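Long-range contacts in ZYG-9 (Caenorhabditis elegans, PDB 2OF3), which organises microtubules and spindle poles in the mitotic and meiotic divisions of one-cell-stage embryos: residues A[22-26]-A[38-42]; A[51-55]-A[66-70]; A[195-200]-A[233-238]. All blocks are in the same frame, centred on the assembly; numbering follows the deposited sequence.

Interaction 1: A[22-26]-A[38-42]; sequences KLVKW and QLQTL
Gln38 reaches from helix 33-44 to the extended loop at Leu23 and Val24. Its side chain is fully stretched: CG lies anti to the backbone N (chi1 175°) and the chain continues straight to the amide. This carries the flat end group up to the backbone N and O of Val24. The side chains of Gln38 and Val24 run past each other head to tail, with Val24 CG2 3.7 Å from Gln38 CD. Leu23 lies against the same arm on another flank. Its CD2 branch sits 3.8 Å from Gln38 CD and also meets Leu42 CD1 at 4.2 Å, one turn further along the helix.

Farther along the loop, the CH2 corner of Trp26 meets Leu39. This atom touches both CB and CD2 of Leu39, each at 3.9 Å, and the two side chains lie roughly perpendicular. CB of Trp26 points beside the helix, but a chi1 of -153° swings the ring toward it. The other end of the indole is held elsewhere: NE1 hydrogen-bonds to Thr93 OG1, and Lys90 makes a cation-pi contact with the ring. Leu39 also packs on Leu87 and Leu94 of helix 85-95.

The contact is therefore mixed in character. One polar amide meets the loop backbone among methyl groups, while tryptophan and leucine join the loop to the buried core between helices 33-44 and 85-95.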
loop_
_atom_site.group_PDB
_atom_site.type_symbol
_atom_site.label_atom_id
_atom_site.label_comp_id
_atom_site.label_asym_id
_atom_site.label_seq_id
_atom_site.Cartn_x
_atom_site.Cartn_y
_atom_site.Cartn_z
ATOM N N LYS A 22 14.859 -16.114 10.468
ATOM C CA LYS A 22 15.856 -15.516 11.307
ATOM C C LYS A 22 15.652 -13.999 11.446
ATOM O O LYS A 22 16.494 -13.296 12.012
ATOM C CB LYS A 22 17.236 -15.867 10.743
ATOM C CG LYS A 22 17.655 -17.295 11.142
ATOM C CD LYS A 22 18.910 -17.708 10.373
ATOM C CE LYS A 22 20.130 -16.852 10.714
ATOM N NZ LYS A 22 21.394 -17.563 10.477
ATOM N N LEU A 23 14.557 -13.497 10.881
ATOM C CA LEU A 23 14.060 -12.147 11.149
ATOM C C LEU A 23 12.593 -12.267 11.443
ATOM O O LEU A 23 11.902 -13.095 10.823
ATOM C CB LEU A 23 14.321 -11.179 9.964
ATOM C CG LEU A 23 15.809 -10.906 9.671
ATOM C CD1 LEU A 23 15.963 -10.211 8.371
ATOM C CD2 LEU A 23 16.386 -10.048 10.802
ATOM N N VAL A 24 12.098 -11.451 12.380
ATOM C CA VAL A 24 10.684 -11.414 12.692
ATOM C C VAL A 24 9.975 -10.679 11.555
ATOM O O VAL A 24 10.546 -9.728 10.960
ATOM C CB VAL A 24 10.325 -10.784 14.057
ATOM C CG1 VAL A 24 11.179 -11.399 15.215
ATOM C CG2 VAL A 24 10.524 -9.293 14.065
ATOM N N LYS A 25 8.750 -11.112 11.272
ATOM C CA LYS A 25 8.000 -10.636 10.124
ATOM C C LYS A 25 7.255 -9.352 10.462
ATOM O O LYS A 25 6.649 -9.227 11.526
ATOM C CB LYS A 25 7.015 -11.705 9.647
ATOM C CG LYS A 25 7.676 -12.954 9.089
ATOM C CD LYS A 25 6.642 -13.951 8.593
ATOM C CE LYS A 25 7.163 -15.376 8.684
ATOM N NZ LYS A 25 8.413 -15.563 7.898
ATOM N N TRP A 26 7.312 -8.404 9.538
ATOM C CA TRP A 26 6.754 -7.081 9.729
ATOM C C TRP A 26 5.244 -7.166 9.490
ATOM O O TRP A 26 4.713 -6.790 8.418
ATOM C CB TRP A 26 7.419 -6.175 8.712
ATOM C CG TRP A 26 7.471 -4.738 9.158
ATOM C CD1 TRP A 26 6.696 -3.739 8.710
ATOM C CD2 TRP A 26 8.374 -4.164 10.114
ATOM N NE1 TRP A 26 7.069 -2.555 9.291
ATOM C CE2 TRP A 26 8.088 -2.794 10.175
ATOM C CE3 TRP A 26 9.431 -4.678 10.894
ATOM C CZ2 TRP A 26 8.768 -1.911 11.034
ATOM C CZ3 TRP A 26 10.105 -3.811 11.755
ATOM C CH2 TRP A 26 9.804 -2.438 11.790
ATOM N N GLN A 38 14.689 -4.591 15.988
ATOM C CA GLN A 38 15.229 -5.332 14.825
ATOM C C GLN A 38 15.549 -4.332 13.696
ATOM O O GLN A 38 16.620 -4.399 13.075
ATOM C CB GLN A 38 14.220 -6.393 14.334
ATOM C CG GLN A 38 14.668 -7.103 13.048
ATOM C CD GLN A 38 13.698 -8.179 12.635
ATOM O OE1 GLN A 38 12.743 -7.937 11.793
ATOM N NE2 GLN A 38 13.860 -9.365 13.247
ATOM N N LEU A 39 14.612 -3.441 13.402
ATOM C CA LEU A 39 14.852 -2.435 12.358
ATOM C C LEU A 39 16.049 -1.564 12.646
ATOM O O LEU A 39 16.868 -1.302 11.763
ATOM C CB LEU A 39 13.606 -1.543 12.148
ATOM C CG LEU A 39 13.688 -0.411 11.089
ATOM C CD1 LEU A 39 13.856 -1.032 9.754
ATOM C CD2 LEU A 39 12.406 0.418 11.123
ATOM N N GLN A 40 16.172 -1.113 13.898
ATOM C CA GLN A 40 17.312 -0.295 14.296
ATOM C C GLN A 40 18.653 -1.000 14.160
ATOM O O GLN A 40 19.595 -0.403 13.730
ATOM C CB GLN A 40 17.031 0.185 15.703
ATOM C CG GLN A 40 18.097 1.007 16.327
ATOM C CD GLN A 40 17.634 1.443 17.702
ATOM O OE1 GLN A 40 16.733 0.815 18.296
ATOM N NE2 GLN A 40 18.198 2.546 18.189
ATOM N N THR A 41 18.746 -2.285 14.493
ATOM C CA THR A 41 19.935 -3.105 14.242
ATOM C C THR A 41 20.219 -3.223 12.765
ATOM O O THR A 41 21.364 -3.056 12.355
ATOM C CB THR A 41 19.751 -4.522 14.832
ATOM O OG1 THR A 41 19.697 -4.410 16.256
ATOM C CG2 THR A 41 20.875 -5.495 14.462
ATOM N N LEU A 42 19.210 -3.509 11.954
ATOM C CA LEU A 42 19.443 -3.678 10.490
ATOM C C LEU A 42 19.868 -2.347 9.850
ATOM O O LEU A 42 20.783 -2.289 9.014
ATOM C CB LEU A 42 18.162 -4.211 9.817
ATOM C CG LEU A 42 17.846 -5.657 10.192
ATOM C CD1 LEU A 42 16.465 -6.039 9.607
ATOM C CD2 LEU A 42 18.919 -6.607 9.717
#

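Interaction 2: A[51-55]-A[66-70]; sequences LMSQL and ALDSL
Ala66 CB packs among Leu51, Leu55 and the CB of Gln54, and this is the apolar centre of the helix pair. The methyl lies 3.7 Å from Gln54 CB and 3.8 Å from Leu51 CD1, and Leu55 CD2 comes to the same 3.8 Å. The small residue lets the backbones approach here, with the CA atoms of Gln54 and Ala66 only 5.6 Å apart. The axes of the short segments come within 10.0 Å of each other at closest, with 131° between their N-to-C directions.

Leu70 continues the apolar surface one turn on. Its two methyls are shared out: CD2 meets Leu51 CD2 at 3.9 Å, and CD1 faces Leu55 CD2 more loosely. Leu51 has CG anti to its own N (chi1 -176°). With chi2 near 54°, this places one methyl over Ala66 and the other against Leu70, whose side chain stands nearly square to that of Leu51.

The polar part lies along the more open flank. Gln54 runs out beyond CG so that its OE1 passes over Ala66 CA. A water donates to Gln54 OE1, which is 2.5 Å from the water O, and the same water O is hydrogen-bonded to Ser69 OG at 2.6 Å. It bridges two groups whose own separation is too great for a direct bond.

Leu43 of helix 33-44 packs on Leu55, and Leu110 of helix 101-120 packs on Leu70. No direct hydrogen bond links the two segments. Their association rests on methyl packing around one alanine, with a water joining the polar ends at the margin.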
loop_
_atom_site.group_PDB
_atom_site.type_symbol
_atom_site.label_atom_id
_atom_site.label_comp_id
_atom_site.label_asym_id
_atom_site.label_seq_id
_atom_site.Cartn_x
_atom_site.Cartn_y
_atom_site.Cartn_z
ATOM N N LEU A 51 22.519 10.050 11.003
ATOM C CA LEU A 51 21.168 9.684 10.497
ATOM C C LEU A 51 20.421 8.782 11.473
ATOM O O LEU A 51 19.242 9.005 11.755
ATOM C CB LEU A 51 21.264 9.030 9.112
ATOM C CG LEU A 51 19.937 8.684 8.421
ATOM C CD1 LEU A 51 18.998 9.859 8.301
ATOM C CD2 LEU A 51 20.245 8.094 7.015
ATOM N N MET A 52 21.108 7.777 12.016
ATOM C CA MET A 52 20.497 6.889 13.012
ATOM C C MET A 52 19.918 7.627 14.208
ATOM O O MET A 52 18.799 7.288 14.682
ATOM C CB MET A 52 21.495 5.804 13.481
ATOM C CG MET A 52 21.797 4.697 12.422
ATOM S SD MET A 52 20.367 3.701 11.991
ATOM C CE MET A 52 20.178 2.787 13.492
ATOM N N SER A 53 20.666 8.609 14.748
ATOM C CA SER A 53 20.150 9.408 15.888
ATOM C C SER A 53 18.887 10.129 15.565
ATOM O O SER A 53 18.049 10.274 16.436
ATOM C CB SER A 53 21.173 10.442 16.382
ATOM O OG SER A 53 22.426 9.801 16.518
ATOM N N GLN A 54 18.728 10.587 14.317
ATOM C CA GLN A 54 17.482 11.286 13.942
ATOM C C GLN A 54 16.335 10.301 13.743
ATOM O O GLN A 54 15.207 10.528 14.206
ATOM C CB GLN A 54 17.677 12.125 12.659
ATOM C CG GLN A 54 18.673 13.307 12.791
ATOM C CD GLN A 54 19.134 13.866 11.436
ATOM O OE1 GLN A 54 19.148 13.166 10.405
ATOM N NE2 GLN A 54 19.551 15.121 11.441
ATOM N N LEU A 55 16.640 9.215 13.028
ATOM C CA LEU A 55 15.662 8.173 12.702
ATOM C C LEU A 55 15.024 7.618 13.952
ATOM O O LEU A 55 13.834 7.381 13.977
ATOM C CB LEU A 55 16.325 7.038 11.879
ATOM C CG LEU A 55 16.592 7.289 10.375
ATOM C CD1 LEU A 55 17.271 6.091 9.744
ATOM C CD2 LEU A 55 15.327 7.593 9.652
ATOM N N ALA A 66 15.751 13.815 9.358
ATOM C CA ALA A 66 16.132 12.578 8.693
ATOM C C ALA A 66 15.446 12.515 7.316
ATOM O O ALA A 66 16.091 12.219 6.310
ATOM C CB ALA A 66 15.750 11.403 9.548
ATOM N N LEU A 67 14.148 12.800 7.255
ATOM C CA LEU A 67 13.414 12.793 5.992
ATOM C C LEU A 67 13.990 13.717 4.882
ATOM O O LEU A 67 14.036 13.342 3.691
ATOM C CB LEU A 67 11.934 13.096 6.248
ATOM C CG LEU A 67 11.123 11.894 6.800
ATOM C CD1 LEU A 67 9.942 12.307 7.669
ATOM C CD2 LEU A 67 10.701 10.904 5.674
ATOM N N ASP A 68 14.415 14.917 5.282
ATOM C CA ASP A 68 15.060 15.847 4.390
ATOM C C ASP A 68 16.386 15.290 3.825
ATOM O O ASP A 68 16.645 15.340 2.621
ATOM C CB ASP A 68 15.287 17.168 5.155
ATOM C CG ASP A 68 16.028 18.208 4.320
ATOM O OD1 ASP A 68 15.350 18.944 3.532
ATOM O OD2 ASP A 68 17.296 18.276 4.432
ATOM N N SER A 69 17.232 14.743 4.689
ATOM C CA SER A 69 18.448 14.112 4.239
ATOM C C SER A 69 18.139 12.963 3.286
ATOM O O SER A 69 18.882 12.747 2.321
ATOM C CB SER A 69 19.228 13.509 5.424
ATOM O OG SER A 69 19.698 14.496 6.305
ATOM N N LEU A 70 17.103 12.184 3.600
ATOM C CA LEU A 70 16.819 10.957 2.821
ATOM C C LEU A 70 16.256 11.351 1.458
ATOM O O LEU A 70 16.652 10.787 0.407
ATOM C CB LEU A 70 15.868 10.004 3.605
ATOM C CG LEU A 70 16.413 9.211 4.807
ATOM C CD1 LEU A 70 15.335 8.524 5.574
ATOM C CD2 LEU A 70 17.432 8.158 4.345
HETATM O O HOH W 1 20.628 13.177 8.384
#

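Interaction 3: A[195-200]-A[233-238]; sequences ITNAGI and ACFKFE
The carbonyl O of Cys234 accepts two backbone bonds, from Phe237 N and Glu238 N, each 2.9 Å long. They hold the last turn of helix 221-238, which presents Cys234, Phe237 and Glu238 to the end of helix 181-198. On the facing segment, Gly199 N donates to Ile195 O at 2.8 Å. Gly199 then leaves the helix with a positive phi of 89°.

The Phe237 ring lies flat over this glycine. Gly199 CA sits 3.8 Å from the ring centroid and only 5° off the ring normal, a CH-pi contact over the face. The backbone angles of Gly199 leave little room for a CB beside the preceding carbonyl O, and the ring lies close on that side too. Thr196 O lies at the ring edge near CZ.

Beside the ring, toward the earlier turn of helix 221-238, the contact is apolar. Ile195 CG2 meets Ala233 CB, and its CD1 reaches Cys234 SG at 3.8 Å. Ile200 CD1 comes to the same sulfur, also at 3.8 Å. With CG1 anti to the backbone N (chi1 -176°), Ile200 sends that branch to the sulfur and leaves CG2 to touch Phe237 CB and Glu238 CD. Replacing Ile200 by alanine removes both branches, which would probably open a gap beside the cysteine sulfur and uncover the flank of Glu238.

The Glu238 carboxylate lies close to that of Glu209, so one of them may be harder to ionise; Lys204 is only a long, weak partner.

Val208 and Glu209 of helix 208-212 also touch Ile200. Packing of neighbouring helices and an end loop in this way is consistent with the HEAT-like repeats of which TOG domains are built.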
loop_
_atom_site.group_PDB
_atom_site.type_symbol
_atom_site.label_atom_id
_atom_site.label_comp_id
_atom_site.label_asym_id
_atom_site.label_seq_id
_atom_site.Cartn_x
_atom_site.Cartn_y
_atom_site.Cartn_z
ATOM N N ILE A 195 -9.853 -3.413 -12.802
ATOM C CA ILE A 195 -10.802 -4.175 -13.623
ATOM C C ILE A 195 -11.149 -3.393 -14.872
ATOM O O ILE A 195 -11.160 -3.953 -15.974
ATOM C CB ILE A 195 -12.081 -4.507 -12.893
ATOM C CG1 ILE A 195 -11.791 -5.473 -11.778
ATOM C CG2 ILE A 195 -13.002 -5.201 -13.841
ATOM C CD1 ILE A 195 -12.851 -5.460 -10.763
ATOM N N THR A 196 -11.423 -2.098 -14.715
ATOM C CA THR A 196 -11.617 -1.241 -15.866
ATOM C C THR A 196 -10.423 -1.276 -16.840
ATOM O O THR A 196 -10.599 -1.209 -18.059
ATOM C CB THR A 196 -11.936 0.207 -15.406
ATOM O OG1 THR A 196 -13.233 0.213 -14.809
ATOM C CG2 THR A 196 -11.949 1.187 -16.550
ATOM N N ASN A 197 -9.203 -1.365 -16.332
ATOM C CA ASN A 197 -8.061 -1.251 -17.230
ATOM C C ASN A 197 -7.514 -2.545 -17.744
ATOM O O ASN A 197 -7.000 -2.546 -18.846
ATOM C CB ASN A 197 -6.945 -0.416 -16.618
ATOM C CG ASN A 197 -7.354 1.033 -16.473
ATOM O OD1 ASN A 197 -7.754 1.464 -15.382
ATOM N ND2 ASN A 197 -7.332 1.779 -17.582
ATOM N N ALA A 198 -7.628 -3.626 -16.959
ATOM C CA ALA A 198 -7.075 -4.921 -17.333
ATOM C C ALA A 198 -8.100 -6.053 -17.389
ATOM O O ALA A 198 -7.754 -7.136 -17.776
ATOM C CB ALA A 198 -5.938 -5.286 -16.386
ATOM N N GLY A 199 -9.349 -5.825 -16.984
ATOM C CA GLY A 199 -10.357 -6.883 -16.951
ATOM C C GLY A 199 -10.436 -7.689 -15.666
ATOM O O GLY A 199 -9.575 -7.603 -14.770
ATOM N N ILE A 200 -11.481 -8.497 -15.571
ATOM C CA ILE A 200 -11.715 -9.324 -14.374
ATOM C C ILE A 200 -11.012 -10.685 -14.461
ATOM O O ILE A 200 -10.679 -11.305 -13.439
ATOM C CB ILE A 200 -13.250 -9.470 -14.063
ATOM C CG1 ILE A 200 -13.508 -10.243 -12.768
ATOM C CG2 ILE A 200 -14.012 -10.086 -15.291
ATOM C CD1 ILE A 200 -12.810 -9.708 -11.513
ATOM N N ALA A 233 -18.066 -2.817 -13.445
ATOM C CA ALA A 233 -16.817 -2.978 -14.209
ATOM C C ALA A 233 -16.616 -4.462 -14.582
ATOM O O ALA A 233 -16.208 -4.770 -15.704
ATOM C CB ALA A 233 -15.619 -2.439 -13.418
ATOM N N CYS A 234 -16.923 -5.364 -13.658
ATOM C CA CYS A 234 -16.893 -6.828 -13.893
ATOM C C CYS A 234 -17.918 -7.226 -14.964
ATOM O O CYS A 234 -17.610 -7.913 -15.936
ATOM C CB CYS A 234 -17.221 -7.567 -12.604
ATOM S SG CYS A 234 -15.953 -7.599 -11.318
ATOM N N PHE A 235 -19.146 -6.762 -14.796
ATOM C CA PHE A 235 -20.185 -7.004 -15.760
ATOM C C PHE A 235 -19.726 -6.633 -17.165
ATOM O O PHE A 235 -19.907 -7.397 -18.114
ATOM C CB PHE A 235 -21.480 -6.245 -15.367
ATOM C CG PHE A 235 -22.663 -6.592 -16.235
ATOM C CD1 PHE A 235 -23.484 -7.675 -15.910
ATOM C CD2 PHE A 235 -22.910 -5.881 -17.410
ATOM C CE1 PHE A 235 -24.555 -8.025 -16.747
ATOM C CE2 PHE A 235 -23.986 -6.211 -18.243
ATOM C CZ PHE A 235 -24.812 -7.293 -17.910
ATOM N N LYS A 236 -19.150 -5.456 -17.324
ATOM C CA LYS A 236 -18.710 -5.043 -18.642
ATOM C C LYS A 236 -17.824 -6.080 -19.349
ATOM O O LYS A 236 -17.864 -6.185 -20.585
ATOM C CB LYS A 236 -17.963 -3.742 -18.550
ATOM C CG LYS A 236 -17.763 -3.084 -19.884
ATOM C CD LYS A 236 -16.958 -1.799 -19.756
ATOM C CE LYS A 236 -16.885 -1.072 -21.106
ATOM N NZ LYS A 236 -16.004 0.152 -21.042
ATOM N N PHE A 237 -17.004 -6.803 -18.593
ATOM C CA PHE A 237 -16.120 -7.838 -19.154
ATOM C C PHE A 237 -16.737 -9.243 -19.242
ATOM O O PHE A 237 -16.512 -9.955 -20.200
ATOM C CB PHE A 237 -14.756 -7.865 -18.424
ATOM C CG PHE A 237 -13.907 -6.670 -18.754
ATOM C CD1 PHE A 237 -12.998 -6.712 -19.820
ATOM C CD2 PHE A 237 -14.049 -5.479 -18.039
ATOM C CE1 PHE A 237 -12.222 -5.569 -20.163
ATOM C CE2 PHE A 237 -13.297 -4.326 -18.374
ATOM C CZ PHE A 237 -12.385 -4.368 -19.432
ATOM N N GLU A 238 -17.547 -9.636 -18.278
ATOM C CA GLU A 238 -17.979 -11.007 -18.195
ATOM C C GLU A 238 -19.515 -11.135 -18.175
ATOM O O GLU A 238 -20.029 -12.241 -17.945
ATOM C CB GLU A 238 -17.346 -11.659 -16.957
ATOM C CG GLU A 238 -17.875 -11.112 -15.640
ATOM C CD GLU A 238 -17.281 -11.779 -14.425
ATOM O OE1 GLU A 238 -16.708 -12.869 -14.586
ATOM O OE2 GLU A 238 -17.376 -11.221 -13.283
#

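The three contacts come in series along the chain, each closing before the next opens. Interactions 1 and 2 are neighbours, with centres about 19 Å apart. Helix 33-44 of interaction 1 is followed in the chain by helix 49-55 of interaction 2, and the two contacts touch where Met52 CE lies 3.3 Å from Gln40 O. Interaction 3 lies on the opposite side of the chain's centre. Its centre is about 40 Å from that of interaction 1 and about 44 Å from that of interaction 2. It joins the ends of helices 181-198 and 221-238. A loop on a helix and two helix pairs thus make up the contacts, which lie toward opposite ends of a largely helical TOG-domain chain.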